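PDB 4OM8: 5-formyl-3-hydroxy-2-methylpyridine 4-carboxylate 5-dehydrogenase from Mesorhizobium japonicum MAFF 303099, which oxidises 5-formyl-3-hydroxy-2-methylpyridine-4-carboxylate with NAD(+) in vitamin B6 breakdown and can also reduce it with NADH to 4-pyridoxic acid. Local coordinates for residues T163-I168 with P175-K180; R68-D71 with D75-S78; Y222-A225 with A231-D234; E49-A54 with K297-R302. All coordinates share one frame; numbering follows the deposited sequence. Where two conformers were deposited one is given.

Interaction 1. Residues T163-I168 with P175-K180; sequences TIRDLI and PVVVKK
I168 and R165 both pack on the ring of P175. I168 CG2 lies 3.7 Å from P175 CB and also reaches the N and CD side of the pyrrolidine ring, the two side chains running past each other in opposite senses. R165 meets the same ring from its other end: P175 CG sits 3.5 Å from R165 O and 3.8 Å from R165 CG. With R165 CG anti to the backbone N (chi1 170°) and the chain extended as far as NE, the aliphatic stem runs across the strand, and R165 CD comes within 3.9 Å of V177 CG2 at about a right angle.

Helix 158-170 and strand 174-178 are the second and third elements of a beta-alpha-beta unit begun by strand 147-151, here at one edge of the Rossmann-type sheet. The short segments run nearly antiparallel, at 162°, with their axes 8.3 Å apart. I168 also packs on I148 and V150 of the neighbouring strand.

The polar link is indirect. One water accepts from R165 NE at 2.9 Å and donates to P175 O at 2.8 Å, bridging the exposed arginine to the strand backbone. Further along, K180 NZ bonds to R204 O of the second subunit.

Interaction 2. Residues R68-D71 with D75-S78; sequences RFTD and DAVS
R68 leaves its strand with an extended first half and then bends at chi3 (64°), which swings the guanidinium round to the carboxylate of D75. D75 meets it from the helix side, its CG placed anti to the backbone N (chi1 174°), which aims the carboxylate at the strand; the two side chains come from opposite directions. The result is an end-on, two-pronged salt bridge: R68 NH1 donates to D75 OD2 at 2.9 Å, and R68 NH2 donates to D75 OD1 at 2.9 Å. Both bonds are almost straight and use the syn sides of the oxygens. The oxygens lie in the guanidinium plane, while the nitrogens stand about 20° out of the carboxylate plane, a slight tilt between two otherwise nearly coplanar groups.

D75 OD2 is gripped a second time. T70 OG1 donates to it at 2.8 Å from the anti side, coming in well out of the carboxylate plane. The hydroxyl in turn bonds to D72 N, while D72 OD1, just ahead of helix 73-77, accepts from D75 N in the first turn of that helix.

These residues join strand 66-70, an outermost strand of the NAD-binding Rossmann sheet, to the short helix 73-77 that follows it. Next to the polar cluster the fit becomes apolar: T70 CG2 rests 3.7 Å from A76 CB, and A76 also packs on Y31 of the adjacent strand 27-31. With an arginine and a hydroxyl both directed at it, the D75 carboxylate is probably kept ionised. The side chain of A76 lies about 9 Å from the bound NAD.

Interaction 3. Residues Y222-A225 with A231-D234; sequences YKIA and ALLD
L232 meets K223 and I224 at the corner between two consecutive helices, 209-226 and 229-236, joined by a short turn in the all-helical C-terminal domain. L232 points at the first helix with both its methyl branches. CD1 meets mainly the lysine stem: K223 CD approaches it to 3.5 Å and K223 CG to 3.9 Å, with the two side chains crossing at about a right angle. These two contacts belong to one of two conformers modelled for the lysine and are therefore less certain. CD2 meets the isoleucine end: I224 CD1 stops 3.8 Å from it, again roughly perpendicular. In the same lysine conformer, K223 CD also comes within 4.1 Å of L232 CD2.

I224 does not start out facing L232, but CG1, anti to the carbonyl carbon (chi1 -69°), brings CD1 round to it.

No hydrogen bond crosses between the segments; this is packing by carbon atoms, away from the NAD and catalytic sites of its own chain. The corner is pressed against the second subunit of the homodimer, where D234 OD2 bonds to Y282 OH and I224 O to S217 OG, both partners being on that second subunit. The lysine's polar end also goes there: K223 NZ is hydrogen-bonded to N140 O of the second subunit.

Interaction 4. Residues E49-A54 with K297-R302; sequences ETVLDA and KLVAVR
V299, which meets V51 and A54 across this contact, sits in a helical turn closed by the shortest polar bond of the two segments, V301 N to K297 O at 2.8 Å. On the facing side, A54 N bonds to T50 O at 2.9 Å in the last turn of helix 35-54. Both are ordinary backbone bonds within a helix; between the segments themselves there is no hydrogen bond, and the touch is made mostly by methyl groups.

V299 works with both its branches. Its CG2 lies 3.9 Å from V51 CG1, the two valines crossing at a slant. Its CG1, anti to the backbone N (chi1 167°), turns to the helix end instead, 4.2 Å from A54 CB and 4.1 Å from A54 O. The nearest backbones here are those of A54 and V299, whose CA atoms are 7.4 Å apart.

The contact brings helix 284-305, near the C-terminus of the chain, against the end of a helix of the N-terminal Rossmann domain, across 242 intervening residues. It is a shallow surface contact, burying 110 Å² in all. V51 packs in addition on H143 and I144, and R302 NH1 bonds to I144 O, so one loop touches both helices. R302 NE also forms a salt bridge with E306 OE2. Elsewhere on helix 284-305, L298 O accepts a bond from Y222 OH of the second subunit.

How the interactions relate
Interactions 1 and 2 sit at the two outermost strands of one Rossmann sheet, 174-178 and 66-70, with centres 26 Å apart. The NAD is nearer interaction 2, about 9 Å from the side chain of A76, than interaction 1, about 13 Å from that of I168; I168 is also about 9 Å from H137, a residue thought important for catalysis. Interaction 4 ties that domain to the C-terminal helix, and its nearest atoms come within about 5 Å of interaction 3. The two do not touch within a chain, but in the dimer each packs against the other subunit. Interactions 2 and 3 are farthest apart, 43 Å between centres.

Interaction 1. Residues T163-I168 with P175-K180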
loop_
_atom_site.group_PDB
_atom_site.type_symbol
_atom_site.label_atom_id
_atom_site.label_comp_id
_atom_site.label_asym_id
_atom_site.label_seq_id
_atom_site.Cartn_x
_atom_site.Cartn_y
_atom_site.Cartn_z
ATOM N N THR A 163 -7.267 -23.305 15.829
ATOM C CA THR A 163 -7.924 -24.196 14.871
ATOM C C THR A 163 -8.245 -23.482 13.555
ATOM O O THR A 163 -8.049 -24.040 12.480
ATOM C CB THR A 163 -9.214 -24.790 15.460
ATOM O OG1 THR A 163 -8.889 -25.597 16.601
ATOM C CG2 THR A 163 -9.934 -25.662 14.420
ATOM N N ILE A 164 -8.735 -22.246 13.638
ATOM C CA ILE A 164 -9.028 -21.487 12.422
ATOM C C ILE A 164 -7.735 -21.043 11.718
ATOM O O ILE A 164 -7.645 -21.104 10.491
ATOM C CB ILE A 164 -9.936 -20.282 12.749
ATOM C CG1 ILE A 164 -11.300 -20.788 13.229
ATOM C CG2 ILE A 164 -10.079 -19.342 11.553
ATOM C CD1 ILE A 164 -12.023 -21.689 12.229
ATOM N N ARG A 165 -6.723 -20.622 12.480
ATOM C CA ARG A 165 -5.405 -20.337 11.895
ATOM C C ARG A 165 -4.921 -21.536 11.100
ATOM O O ARG A 165 -4.478 -21.406 9.970
ATOM C CB ARG A 165 -4.380 -19.990 12.979
ATOM C CG ARG A 165 -2.939 -19.930 12.474
ATOM C CD ARG A 165 -1.966 -19.519 13.572
ATOM N NE ARG A 165 -0.583 -19.508 13.087
ATOM C CZ ARG A 165 0.223 -20.569 13.087
ATOM N NH1 ARG A 165 -0.197 -21.738 13.563
ATOM N NH2 ARG A 165 1.465 -20.461 12.626
ATOM N N ASP A 166 -5.042 -22.712 11.709
ATOM C CA ASP A 166 -4.584 -23.958 11.098
ATOM C C ASP A 166 -5.371 -24.315 9.840
ATOM O O ASP A 166 -4.797 -24.736 8.840
ATOM C CB ASP A 166 -4.685 -25.097 12.119
ATOM C CG ASP A 166 -4.086 -26.377 11.610
ATOM O OD1 ASP A 166 -2.894 -26.361 11.246
ATOM O OD2 ASP A 166 -4.816 -27.389 11.577
ATOM N N LEU A 167 -6.689 -24.131 9.888
ATOM C CA LEU A 167 -7.531 -24.393 8.722
ATOM C C LEU A 167 -7.090 -23.544 7.532
ATOM O O LEU A 167 -6.945 -24.026 6.413
ATOM C CB LEU A 167 -9.002 -24.108 9.056
ATOM C CG LEU A 167 -9.969 -24.188 7.874
ATOM C CD1 LEU A 167 -10.075 -25.635 7.355
ATOM C CD2 LEU A 167 -11.346 -23.618 8.223
ATOM N N ILE A 168 -6.871 -22.266 7.799
ATOM C CA ILE A 168 -6.467 -21.322 6.769
ATOM C C ILE A 168 -5.127 -21.728 6.160
ATOM O O ILE A 168 -4.990 -21.772 4.935
ATOM C CB ILE A 168 -6.414 -19.886 7.360
ATOM C CG1 ILE A 168 -7.832 -19.435 7.749
ATOM C CG2 ILE A 168 -5.823 -18.904 6.357
ATOM C CD1 ILE A 168 -7.875 -18.191 8.643
ATOM N N PRO A 175 -2.987 -16.880 7.270
ATOM C CA PRO A 175 -3.696 -16.319 8.418
ATOM C C PRO A 175 -2.820 -15.372 9.208
ATOM O O PRO A 175 -1.615 -15.597 9.306
ATOM C CB PRO A 175 -4.026 -17.554 9.252
ATOM C CG PRO A 175 -2.866 -18.474 8.995
ATOM C CD PRO A 175 -2.388 -18.190 7.574
ATOM N N VAL A 176 -3.422 -14.330 9.775
ATOM C CA VAL A 176 -2.706 -13.509 10.744
ATOM C C VAL A 176 -3.555 -13.402 12.003
ATOM O O VAL A 176 -4.753 -13.123 11.951
ATOM C CB VAL A 176 -2.351 -12.103 10.198
ATOM C CG1 VAL A 176 -1.383 -12.213 9.027
ATOM C CG2 VAL A 176 -3.588 -11.331 9.801
ATOM N N VAL A 177 -2.923 -13.667 13.138
ATOM C CA VAL A 177 -3.626 -13.638 14.406
ATOM C C VAL A 177 -3.591 -12.230 14.997
ATOM O O VAL A 177 -2.514 -11.644 15.194
ATOM C CB VAL A 177 -3.022 -14.656 15.388
ATOM C CG1 VAL A 177 -3.664 -14.524 16.751
ATOM C CG2 VAL A 177 -3.214 -16.081 14.850
ATOM N N VAL A 178 -4.780 -11.695 15.257
ATOM C CA VAL A 178 -4.948 -10.381 15.851
ATOM C C VAL A 178 -5.221 -10.628 17.326
ATOM O O VAL A 178 -6.214 -11.261 17.682
ATOM C CB VAL A 178 -6.085 -9.605 15.185
ATOM C CG1 VAL A 178 -6.334 -8.250 15.899
ATOM C CG2 VAL A 178 -5.775 -9.410 13.695
ATOM N N LYS A 179 -4.302 -10.158 18.169
ATOM C CA LYS A 179 -4.214 -10.598 19.563
ATOM C C LYS A 179 -5.027 -9.762 20.528
ATOM O O LYS A 179 -5.107 -10.089 21.711
ATOM C CB LYS A 179 -2.747 -10.615 20.004
ATOM C CG LYS A 179 -1.912 -11.621 19.225
ATOM C CD LYS A 179 -0.411 -11.413 19.386
ATOM C CE LYS A 179 0.143 -12.151 20.586
ATOM N NZ LYS A 179 1.627 -11.982 20.643
ATOM N N LYS A 180 -5.631 -8.692 20.025
ATOM C CA LYS A 180 -6.580 -7.909 20.809
ATOM C C LYS A 180 -7.767 -7.554 19.922
ATOM O O LYS A 180 -7.609 -7.255 18.736
ATOM C CB LYS A 180 -5.924 -6.641 21.375
ATOM C CG LYS A 180 -4.777 -6.924 22.346
ATOM C CD LYS A 180 -4.201 -5.648 22.955
ATOM C CE LYS A 180 -2.948 -5.972 23.767
ATOM N NZ LYS A 180 -2.290 -4.749 24.311
HETATM O O HOH W 1 -0.404 -17.100 11.397
#

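Interaction 2. Residues R68-D71 with D75-S78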
loop_
_atom_site.group_PDB
_atom_site.type_symbol
_atom_site.label_atom_id
_atom_site.label_comp_id
_atom_site.label_asym_id
_atom_site.label_seq_id
_atom_site.Cartn_x
_atom_site.Cartn_y
_atom_site.Cartn_z
ATOM N N ARG A 68 -22.522 -26.067 -2.495
ATOM C CA ARG A 68 -23.955 -26.140 -2.762
ATOM C C ARG A 68 -24.665 -24.974 -2.097
ATOM O O ARG A 68 -24.344 -24.628 -0.962
ATOM C CB ARG A 68 -24.537 -27.467 -2.255
ATOM C CG ARG A 68 -26.037 -27.597 -2.444
ATOM C CD ARG A 68 -26.520 -29.011 -2.132
ATOM N NE ARG A 68 -26.347 -29.433 -0.737
ATOM C CZ ARG A 68 -27.239 -29.180 0.223
ATOM N NH1 ARG A 68 -28.329 -28.477 -0.056
ATOM N NH2 ARG A 68 -27.033 -29.609 1.462
ATOM N N PHE A 69 -25.616 -24.370 -2.806
ATOM C CA PHE A 69 -26.455 -23.310 -2.261
ATOM C C PHE A 69 -27.820 -23.871 -1.869
ATOM O O PHE A 69 -28.389 -24.710 -2.574
ATOM C CB PHE A 69 -26.657 -22.169 -3.273
ATOM C CG PHE A 69 -25.401 -21.419 -3.626
ATOM C CD1 PHE A 69 -24.289 -21.458 -2.806
ATOM C CD2 PHE A 69 -25.350 -20.655 -4.778
ATOM C CE1 PHE A 69 -23.145 -20.765 -3.130
ATOM C CE2 PHE A 69 -24.201 -19.957 -5.114
ATOM C CZ PHE A 69 -23.098 -20.019 -4.288
ATOM N N THR A 70 -28.364 -23.369 -0.769
ATOM C CA THR A 70 -29.677 -23.804 -0.305
ATOM C C THR A 70 -30.465 -22.634 0.289
ATOM O O THR A 70 -29.877 -21.642 0.757
ATOM C CB THR A 70 -29.559 -24.947 0.735
ATOM O OG1 THR A 70 -30.868 -25.408 1.097
ATOM C CG2 THR A 70 -28.821 -24.479 1.993
ATOM N N ASP A 71 -31.796 -22.745 0.265
ATOM C CA ASP A 71 -32.664 -21.721 0.850
ATOM C C ASP A 71 -33.222 -22.162 2.207
ATOM O O ASP A 71 -34.163 -21.555 2.741
ATOM C CB ASP A 71 -33.813 -21.371 -0.113
ATOM C CG ASP A 71 -34.842 -22.490 -0.234
ATOM O OD1 ASP A 71 -34.495 -23.667 0.008
ATOM O OD2 ASP A 71 -36.007 -22.190 -0.586
ATOM N N ASP A 75 -30.798 -27.032 6.614
ATOM C CA ASP A 75 -30.059 -27.811 5.638
ATOM C C ASP A 75 -28.600 -27.328 5.611
ATOM O O ASP A 75 -27.667 -28.117 5.759
ATOM C CB ASP A 75 -30.749 -27.681 4.276
ATOM C CG ASP A 75 -29.989 -28.331 3.146
ATOM O OD1 ASP A 75 -29.098 -29.158 3.396
ATOM O OD2 ASP A 75 -30.322 -28.021 1.980
ATOM N N ALA A 76 -28.408 -26.018 5.486
ATOM C CA ALA A 76 -27.057 -25.475 5.385
ATOM C C ALA A 76 -26.164 -25.807 6.571
ATOM O O ALA A 76 -25.019 -26.213 6.386
ATOM C CB ALA A 76 -27.110 -23.960 5.200
ATOM N N VAL A 77 -26.659 -25.629 7.794
ATOM C CA VAL A 77 -25.753 -25.791 8.936
ATOM C C VAL A 77 -25.722 -27.213 9.490
ATOM O O VAL A 77 -24.967 -27.486 10.420
ATOM C CB VAL A 77 -26.086 -24.801 10.099
ATOM C CG1 VAL A 77 -26.082 -23.362 9.591
ATOM C CG2 VAL A 77 -27.414 -25.132 10.787
ATOM N N SER A 78 -26.511 -28.115 8.910
ATOM C CA SER A 78 -26.552 -29.499 9.392
ATOM C C SER A 78 -25.164 -30.134 9.371
ATOM O O SER A 78 -24.505 -30.175 8.332
ATOM C CB SER A 78 -27.527 -30.329 8.543
ATOM O OG SER A 78 -27.613 -31.659 9.033
#

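Interaction 3. Residues Y222-A225 with A231-D234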
loop_
_atom_site.group_PDB
_atom_site.type_symbol
_atom_site.label_atom_id
_atom_site.label_comp_id
_atom_site.label_asym_id
_atom_site.label_seq_id
_atom_site.Cartn_x
_atom_site.Cartn_y
_atom_site.Cartn_z
ATOM N N TYR A 222 2.538 -0.150 -4.331
ATOM C CA TYR A 222 3.445 -0.936 -5.159
ATOM C C TYR A 222 4.616 -1.468 -4.336
ATOM O O TYR A 222 4.925 -2.662 -4.370
ATOM C CB TYR A 222 3.898 -0.053 -6.325
ATOM C CG TYR A 222 5.059 -0.501 -7.179
ATOM C CD1 TYR A 222 5.103 -1.762 -7.755
ATOM C CD2 TYR A 222 6.078 0.393 -7.475
ATOM C CE1 TYR A 222 6.164 -2.127 -8.576
ATOM C CE2 TYR A 222 7.123 0.048 -8.283
ATOM C CZ TYR A 222 7.173 -1.211 -8.826
ATOM O OH TYR A 222 8.244 -1.533 -9.642
ATOM N N LYS A 223 5.239 -0.592 -3.551
ATOM C CA LYS A 223 6.372 -0.958 -2.713
ATOM C C LYS A 223 5.967 -1.909 -1.583
ATOM O O LYS A 223 6.624 -2.920 -1.339
ATOM C CB LYS A 223 7.013 0.308 -2.129
ATOM C CG LYS A 223 8.157 0.075 -1.151
ATOM C CD LYS A 223 8.919 1.389 -0.847
ATOM C CE LYS A 223 9.735 1.880 -2.048
ATOM N NZ LYS A 223 10.372 3.226 -1.848
ATOM N N ILE A 224 4.880 -1.571 -0.893
ATOM C CA ILE A 224 4.441 -2.332 0.289
ATOM C C ILE A 224 3.910 -3.721 -0.081
ATOM O O ILE A 224 3.990 -4.665 0.719
ATOM C CB ILE A 224 3.372 -1.536 1.080
ATOM C CG1 ILE A 224 4.004 -0.301 1.735
ATOM C CG2 ILE A 224 2.685 -2.404 2.131
ATOM C CD1 ILE A 224 4.788 -0.603 2.980
ATOM N N ALA A 225 3.387 -3.861 -1.295
ATOM C CA ALA A 225 2.995 -5.188 -1.795
ATOM C C ALA A 225 4.177 -6.166 -1.784
ATOM O O ALA A 225 4.013 -7.360 -1.508
ATOM C CB ALA A 225 2.415 -5.075 -3.202
ATOM N N ALA A 231 9.421 -4.619 7.464
ATOM C CA ALA A 231 10.554 -4.856 6.557
ATOM C C ALA A 231 11.024 -3.581 5.880
ATOM O O ALA A 231 12.223 -3.398 5.661
ATOM C CB ALA A 231 10.177 -5.910 5.504
ATOM N N LEU A 232 10.092 -2.695 5.552
ATOM C CA LEU A 232 10.433 -1.449 4.887
ATOM C C LEU A 232 11.180 -0.514 5.844
ATOM O O LEU A 232 12.136 0.156 5.442
ATOM C CB LEU A 232 9.172 -0.761 4.344
ATOM C CG LEU A 232 9.430 0.471 3.475
ATOM C CD1 LEU A 232 10.115 0.061 2.180
ATOM C CD2 LEU A 232 8.152 1.252 3.180
ATOM N N LEU A 233 10.735 -0.451 7.099
ATOM C CA LEU A 233 11.475 0.278 8.126
ATOM C C LEU A 233 12.917 -0.222 8.207
ATOM O O LEU A 233 13.850 0.582 8.293
ATOM C CB LEU A 233 10.792 0.141 9.491
ATOM C CG LEU A 233 9.459 0.878 9.633
ATOM C CD1 LEU A 233 8.850 0.618 11.006
ATOM C CD2 LEU A 233 9.620 2.386 9.390
ATOM N N ASP A 234 13.105 -1.541 8.155
ATOM C CA ASP A 234 14.455 -2.103 8.195
ATOM C C ASP A 234 15.278 -1.687 6.972
ATOM O O ASP A 234 16.481 -1.483 7.083
ATOM C CB ASP A 234 14.410 -3.627 8.305
ATOM C CG ASP A 234 14.109 -4.098 9.706
ATOM O OD1 ASP A 234 14.060 -3.251 10.638
ATOM O OD2 ASP A 234 13.925 -5.320 9.856
#

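Interaction 4. Residues E49-A54 with K297-R302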
loop_
_atom_site.group_PDB
_atom_site.type_symbol
_atom_site.label_atom_id
_atom_site.label_comp_id
_atom_site.label_asym_id
_atom_site.label_seq_id
_atom_site.Cartn_x
_atom_site.Cartn_y
_atom_site.Cartn_z
ATOM N N GLU A 49 -14.508 -19.716 -9.768
ATOM C CA GLU A 49 -13.813 -20.974 -10.044
ATOM C C GLU A 49 -12.732 -20.817 -11.121
ATOM O O GLU A 49 -11.634 -21.361 -10.995
ATOM C CB GLU A 49 -14.809 -22.060 -10.473
ATOM C CG GLU A 49 -15.871 -22.376 -9.425
ATOM C CD GLU A 49 -15.338 -23.174 -8.250
ATOM O OE1 GLU A 49 -14.146 -23.548 -8.265
ATOM O OE2 GLU A 49 -16.129 -23.450 -7.319
ATOM N N THR A 50 -13.052 -20.055 -12.158
ATOM C CA THR A 50 -12.098 -19.759 -13.224
ATOM C C THR A 50 -10.909 -18.941 -12.695
ATOM O O THR A 50 -9.755 -19.174 -13.077
ATOM C CB THR A 50 -12.800 -19.016 -14.370
ATOM O OG1 THR A 50 -13.905 -19.807 -14.831
ATOM C CG2 THR A 50 -11.839 -18.775 -15.529
ATOM N N VAL A 51 -11.190 -17.999 -11.796
ATOM C CA VAL A 51 -10.140 -17.180 -11.191
ATOM C C VAL A 51 -9.215 -18.069 -10.368
ATOM O O VAL A 51 -8.000 -17.920 -10.407
ATOM C CB VAL A 51 -10.745 -16.060 -10.335
ATOM C CG1 VAL A 51 -9.690 -15.455 -9.404
ATOM C CG2 VAL A 51 -11.360 -15.001 -11.230
ATOM N N LEU A 52 -9.787 -19.030 -9.646
ATOM C CA LEU A 52 -8.959 -19.939 -8.870
ATOM C C LEU A 52 -8.047 -20.758 -9.789
ATOM O O LEU A 52 -6.896 -21.018 -9.455
ATOM C CB LEU A 52 -9.832 -20.862 -8.022
ATOM C CG LEU A 52 -10.616 -20.174 -6.906
ATOM C CD1 LEU A 52 -11.429 -21.211 -6.152
ATOM C CD2 LEU A 52 -9.674 -19.490 -5.955
ATOM N N ASP A 53 -8.566 -21.145 -10.952
ATOM C CA ASP A 53 -7.739 -21.832 -11.945
ATOM C C ASP A 53 -6.582 -20.939 -12.385
ATOM O O ASP A 53 -5.435 -21.380 -12.462
ATOM C CB ASP A 53 -8.561 -22.232 -13.171
ATOM C CG ASP A 53 -9.601 -23.297 -12.874
ATOM O OD1 ASP A 53 -9.490 -23.990 -11.840
ATOM O OD2 ASP A 53 -10.526 -23.449 -13.705
ATOM N N ALA A 54 -6.904 -19.685 -12.675
ATOM C CA ALA A 54 -5.922 -18.718 -13.147
ATOM C C ALA A 54 -4.873 -18.444 -12.078
ATOM O O ALA A 54 -3.742 -18.084 -12.394
ATOM C CB ALA A 54 -6.611 -17.435 -13.564
ATOM N N LYS A 297 -5.471 -7.655 -13.218
ATOM C CA LYS A 297 -4.219 -7.203 -12.611
ATOM C C LYS A 297 -3.968 -7.817 -11.227
ATOM O O LYS A 297 -2.841 -8.209 -10.922
ATOM C CB LYS A 297 -4.199 -5.678 -12.496
ATOM C CG LYS A 297 -4.003 -4.945 -13.813
ATOM C CD LYS A 297 -4.118 -3.453 -13.577
ATOM C CE LYS A 297 -3.867 -2.639 -14.816
ATOM N NZ LYS A 297 -4.205 -1.220 -14.505
ATOM N N LEU A 298 -5.006 -7.890 -10.387
ATOM C CA LEU A 298 -4.839 -8.511 -9.071
ATOM C C LEU A 298 -4.344 -9.941 -9.196
ATOM O O LEU A 298 -3.425 -10.356 -8.475
ATOM C CB LEU A 298 -6.147 -8.480 -8.277
ATOM C CG LEU A 298 -6.539 -7.118 -7.692
ATOM C CD1 LEU A 298 -7.949 -7.191 -7.133
ATOM C CD2 LEU A 298 -5.549 -6.666 -6.612
ATOM N N VAL A 299 -4.931 -10.702 -10.116
ATOM C CA VAL A 299 -4.495 -12.082 -10.275
ATOM C C VAL A 299 -3.034 -12.148 -10.748
ATOM O O VAL A 299 -2.234 -12.896 -10.181
ATOM C CB VAL A 299 -5.429 -12.858 -11.232
ATOM C CG1 VAL A 299 -4.790 -14.175 -11.646
ATOM C CG2 VAL A 299 -6.770 -13.093 -10.536
ATOM N N ALA A 300 -2.672 -11.343 -11.747
ATOM C CA ALA A 300 -1.315 -11.404 -12.297
ATOM C C ALA A 300 -0.270 -10.958 -11.269
ATOM O O ALA A 300 0.805 -11.561 -11.148
ATOM C CB ALA A 300 -1.217 -10.562 -13.554
ATOM N N VAL A 301 -0.589 -9.897 -10.537
ATOM C CA VAL A 301 0.325 -9.371 -9.532
ATOM C C VAL A 301 0.519 -10.381 -8.402
ATOM O O VAL A 301 1.634 -10.609 -7.939
ATOM C CB VAL A 301 -0.195 -8.030 -8.969
ATOM C CG1 VAL A 301 0.552 -7.651 -7.685
ATOM C CG2 VAL A 301 -0.070 -6.935 -10.028
ATOM N N ARG A 302 -0.568 -11.016 -7.969
ATOM C CA ARG A 302 -0.450 -11.968 -6.875
ATOM C C ARG A 302 0.522 -13.096 -7.212
ATOM O O ARG A 302 1.341 -13.485 -6.373
ATOM C CB ARG A 302 -1.821 -12.546 -6.504
ATOM C CG ARG A 302 -1.690 -13.792 -5.654
ATOM C CD ARG A 302 -2.980 -14.222 -4.986
ATOM N NE ARG A 302 -2.774 -15.541 -4.393
ATOM C CZ ARG A 302 -3.723 -16.285 -3.831
ATOM N NH1 ARG A 302 -4.977 -15.854 -3.766
ATOM N NH2 ARG A 302 -3.403 -17.472 -3.340
#